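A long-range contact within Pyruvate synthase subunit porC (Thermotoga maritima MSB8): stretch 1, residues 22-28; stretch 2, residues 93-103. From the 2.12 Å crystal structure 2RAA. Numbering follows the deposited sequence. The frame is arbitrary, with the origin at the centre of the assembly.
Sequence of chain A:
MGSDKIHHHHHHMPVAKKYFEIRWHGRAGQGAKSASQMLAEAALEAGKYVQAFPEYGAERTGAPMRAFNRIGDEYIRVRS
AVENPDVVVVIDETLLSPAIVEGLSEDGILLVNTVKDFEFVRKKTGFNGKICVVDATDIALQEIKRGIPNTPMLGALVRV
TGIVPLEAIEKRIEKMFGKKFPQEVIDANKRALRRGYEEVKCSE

Stretch 1 (22-28) IRWHGRA
Stretch 2 93-103: ETLLSPAIVEG

Residues 22-27 form an extended strand, with phi/psi of -131/133 at Ile22, -123/128 at Arg23, -107/146 at Trp24, -131/124 at His25, -157/-180 at Gly26 and -110/147 at Arg27, which ends as Ala28 turns off into loop. Stretch 2 is more compact: 3-10 turns at 93-95 and 99-101 are separated by a connection that includes Leu96 at -62/134 and Ser97 at -174/160. The turns are held by Leu96 N to Glu93 O (3.0 Å), Ile100 N to Ser97 O (3.1 Å) and Val101 N to Pro98 O (3.3 Å). In register, Gly26 CA lies 7.4 Å from Leu95 CA. Alternation along the strand points the CA-to-CB bonds of Arg23 and His25 toward stretch 2, while Ile22 and Trp24 remain out of its reach. The contact buries 394 Å², both sides summed.

The polar part belongs to Arg23. Its side chain extends through chi1 t and chi2 t, then bends at chi3 p (72°), chi4 -159°, bringing the guanidinium edge to the carbonyls of Ile100, in the second turn, and Glu102, just after it. Arg23 NH2 donates to Ile100 O at 3.0 Å and to Glu102 O at 2.9 Å; Arg23 NH1 also donates to Glu102 O, at 3.1 Å. Arginine suits this place because its planar, multiple donors can serve two carbonyls at once. Glu102 takes part through its backbone oxygen, its side chain (chi1 m, chi2 t, chi3 -32°) coming no nearer than 4.6 Å, from Glu102 CB to Arg23 NH2. Within the strand, Arg23 NE donates to His25 NE2 at 3.0 Å, which ties the two inward-facing side chains together.

His25 (chi1 m, chi2 -99°) offers a ring face to Ile100. Ile100 CG1 stands 3.6 Å from the centroid of the His25 ring, 17° off the ring normal, a CH-pi contact; Ile100 CD1 comes within 3.4 Å of His25 ND1. The CA-to-CB bond of Ile100 points sideways, but chi1 of -125°, between wells, and chi2 p bring the end of the side chain nearer. A branched aliphatic chain thus packs against the flat ring while the same residue's carbonyl receives Arg23.

Leu95, chi1 m and chi2 t, points toward the strand and covers its backbone: Leu95 CD1 is 3.6 Å from Gly26 C and 4.1 Å from His25 C. Gly26 meets this methyl group through its main chain; a CB there would point away from stretch 2, so this contact does not by itself call for glycine. The other methyl, Leu95 CD2, lies over one face of the Arg27 guanidinium, 3.5 Å from Arg27 NH2. Arg27 starts sideways and extends through m, t, t, with chi4 -77°, so that its end approaches Leu95.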

# COMPACT_ATOMS: atom_id res chain seq x y z
N ILE A 22 5.84 -5.56 -5.20
CA ILE A 22 5.49 -4.36 -4.49
C ILE A 22 6.35 -4.21 -3.22
O ILE A 22 6.50 -5.15 -2.48
CB ILE A 22 4.04 -4.46 -4.01
CG1 ILE A 22 3.10 -4.66 -5.24
CG2 ILE A 22 3.68 -3.21 -3.21
CD1 ILE A 22 1.85 -5.42 -4.92
N ARG A 23 6.90 -3.03 -2.98
CA ARG A 23 7.75 -2.84 -1.80
C ARG A 23 7.15 -1.71 -0.99
O ARG A 23 6.90 -0.65 -1.52
CB ARG A 23 9.17 -2.48 -2.18
CG ARG A 23 10.11 -2.31 -0.98
CD ARG A 23 11.53 -2.07 -1.48
NE ARG A 23 11.67 -0.76 -2.07
CZ ARG A 23 12.63 -0.40 -2.91
NH1 ARG A 23 13.54 -1.27 -3.34
NH2 ARG A 23 12.64 0.83 -3.36
N TRP A 24 6.93 -1.96 0.28
CA TRP A 24 6.24 -1.00 1.13
C TRP A 24 7.22 -0.38 2.04
O TRP A 24 8.11 -1.08 2.51
CB TRP A 24 5.27 -1.71 2.09
CG TRP A 24 4.22 -2.46 1.45
CD1 TRP A 24 4.36 -3.62 0.79
CD2 TRP A 24 2.81 -2.16 1.47
NE1 TRP A 24 3.14 -4.07 0.37
CE2 TRP A 24 2.17 -3.17 0.73
CE3 TRP A 24 2.04 -1.12 1.99
CZ2 TRP A 24 0.79 -3.19 0.51
CZ3 TRP A 24 0.67 -1.11 1.78
CH2 TRP A 24 0.05 -2.14 1.04
N HIS A 25 7.00 0.90 2.37
CA HIS A 25 7.82 1.61 3.34
C HIS A 25 6.91 2.29 4.34
O HIS A 25 6.03 3.06 3.97
CB HIS A 25 8.70 2.63 2.67
CG HIS A 25 9.66 2.04 1.70
ND1 HIS A 25 10.98 1.78 2.02
CD2 HIS A 25 9.49 1.61 0.42
CE1 HIS A 25 11.58 1.24 0.97
NE2 HIS A 25 10.69 1.12 -0.01
N GLY A 26 7.12 1.98 5.60
CA GLY A 26 6.36 2.54 6.68
C GLY A 26 7.24 2.41 7.91
O GLY A 26 8.36 1.91 7.82
N ARG A 27 6.71 2.87 9.03
CA ARG A 27 7.37 2.79 10.33
C ARG A 27 6.61 1.77 11.18
O ARG A 27 5.37 1.67 11.07
CB ARG A 27 7.31 4.14 11.05
CG ARG A 27 7.99 5.33 10.35
CD ARG A 27 7.90 6.64 11.19
NE ARG A 27 8.55 7.76 10.51
CZ ARG A 27 9.87 7.95 10.45
NH1 ARG A 27 10.72 7.11 11.04
NH2 ARG A 27 10.36 8.98 9.79
N ALA A 28 7.35 1.06 12.03
CA ALA A 28 6.75 0.14 12.99
C ALA A 28 5.51 0.75 13.66
O ALA A 28 5.62 1.75 14.39
CB ALA A 28 7.76 -0.24 14.03
N GLU A 93 4.78 9.90 4.64
CA GLU A 93 5.48 10.85 3.72
C GLU A 93 6.88 11.21 4.20
O GLU A 93 7.79 11.49 3.44
CB GLU A 93 4.66 12.13 3.47
CG GLU A 93 4.26 12.90 4.72
CD GLU A 93 3.70 14.29 4.42
OE1 GLU A 93 2.59 14.42 3.79
OE2 GLU A 93 4.39 15.26 4.84
N THR A 94 7.00 11.19 5.51
CA THR A 94 8.22 11.46 6.19
C THR A 94 9.40 10.61 5.78
O THR A 94 10.55 11.03 5.94
CB THR A 94 7.96 11.25 7.64
OG1 THR A 94 7.81 12.54 8.22
CG2 THR A 94 9.06 10.53 8.27
N LEU A 95 9.14 9.43 5.25
CA LEU A 95 10.20 8.53 4.82
C LEU A 95 10.65 8.77 3.36
O LEU A 95 11.57 8.09 2.89
CB LEU A 95 9.71 7.08 4.98
CG LEU A 95 9.36 6.68 6.41
CD1 LEU A 95 8.65 5.39 6.41
CD2 LEU A 95 10.62 6.60 7.29
N LEU A 96 10.01 9.70 2.65
CA LEU A 96 10.33 9.95 1.25
C LEU A 96 11.77 10.42 1.11
O LEU A 96 12.22 11.29 1.86
CB LEU A 96 9.38 10.99 0.63
CG LEU A 96 7.96 10.57 0.20
CD1 LEU A 96 7.14 11.81 -0.17
CD2 LEU A 96 7.95 9.56 -0.97
N SER A 97 12.48 9.84 0.15
CA SER A 97 13.91 10.09 -0.09
C SER A 97 14.26 9.33 -1.36
O SER A 97 13.56 8.39 -1.73
CB SER A 97 14.77 9.56 1.07
OG SER A 97 14.93 8.14 1.02
N PRO A 98 15.37 9.70 -2.01
CA PRO A 98 15.73 9.00 -3.25
C PRO A 98 16.11 7.52 -3.04
O PRO A 98 15.98 6.72 -3.97
CB PRO A 98 16.91 9.81 -3.78
CG PRO A 98 17.51 10.44 -2.56
CD PRO A 98 16.35 10.74 -1.66
N ALA A 99 16.55 7.16 -1.84
CA ALA A 99 16.86 5.77 -1.50
C ALA A 99 15.61 4.89 -1.54
O ALA A 99 15.67 3.70 -1.85
CB ALA A 99 17.48 5.70 -0.11
N ILE A 100 14.47 5.51 -1.23
CA ILE A 100 13.19 4.81 -1.11
C ILE A 100 12.67 4.39 -2.48
O ILE A 100 11.75 3.60 -2.56
CB ILE A 100 12.13 5.72 -0.36
CG1 ILE A 100 11.55 4.99 0.85
CG2 ILE A 100 11.06 6.30 -1.29
CD1 ILE A 100 12.61 4.79 1.97
N VAL A 101 13.28 4.92 -3.54
CA VAL A 101 12.84 4.69 -4.91
C VAL A 101 13.86 3.86 -5.72
O VAL A 101 13.71 3.66 -6.93
CB VAL A 101 12.50 6.05 -5.55
CG1 VAL A 101 12.66 6.03 -7.05
CG2 VAL A 101 11.08 6.49 -5.13
N GLU A 102 14.85 3.31 -5.03
CA GLU A 102 15.85 2.46 -5.66
C GLU A 102 15.23 1.23 -6.30
O GLU A 102 14.42 0.55 -5.69
CB GLU A 102 16.90 2.03 -4.64
CG GLU A 102 17.91 3.13 -4.34
CD GLU A 102 19.06 2.67 -3.45
OE1 GLU A 102 18.84 1.78 -2.60
OE2 GLU A 102 20.19 3.22 -3.61
N GLY A 103 15.61 0.95 -7.54
CA GLY A 103 15.09 -0.22 -8.26
C GLY A 103 13.74 -0.01 -8.94
O GLY A 103 13.28 -0.88 -9.70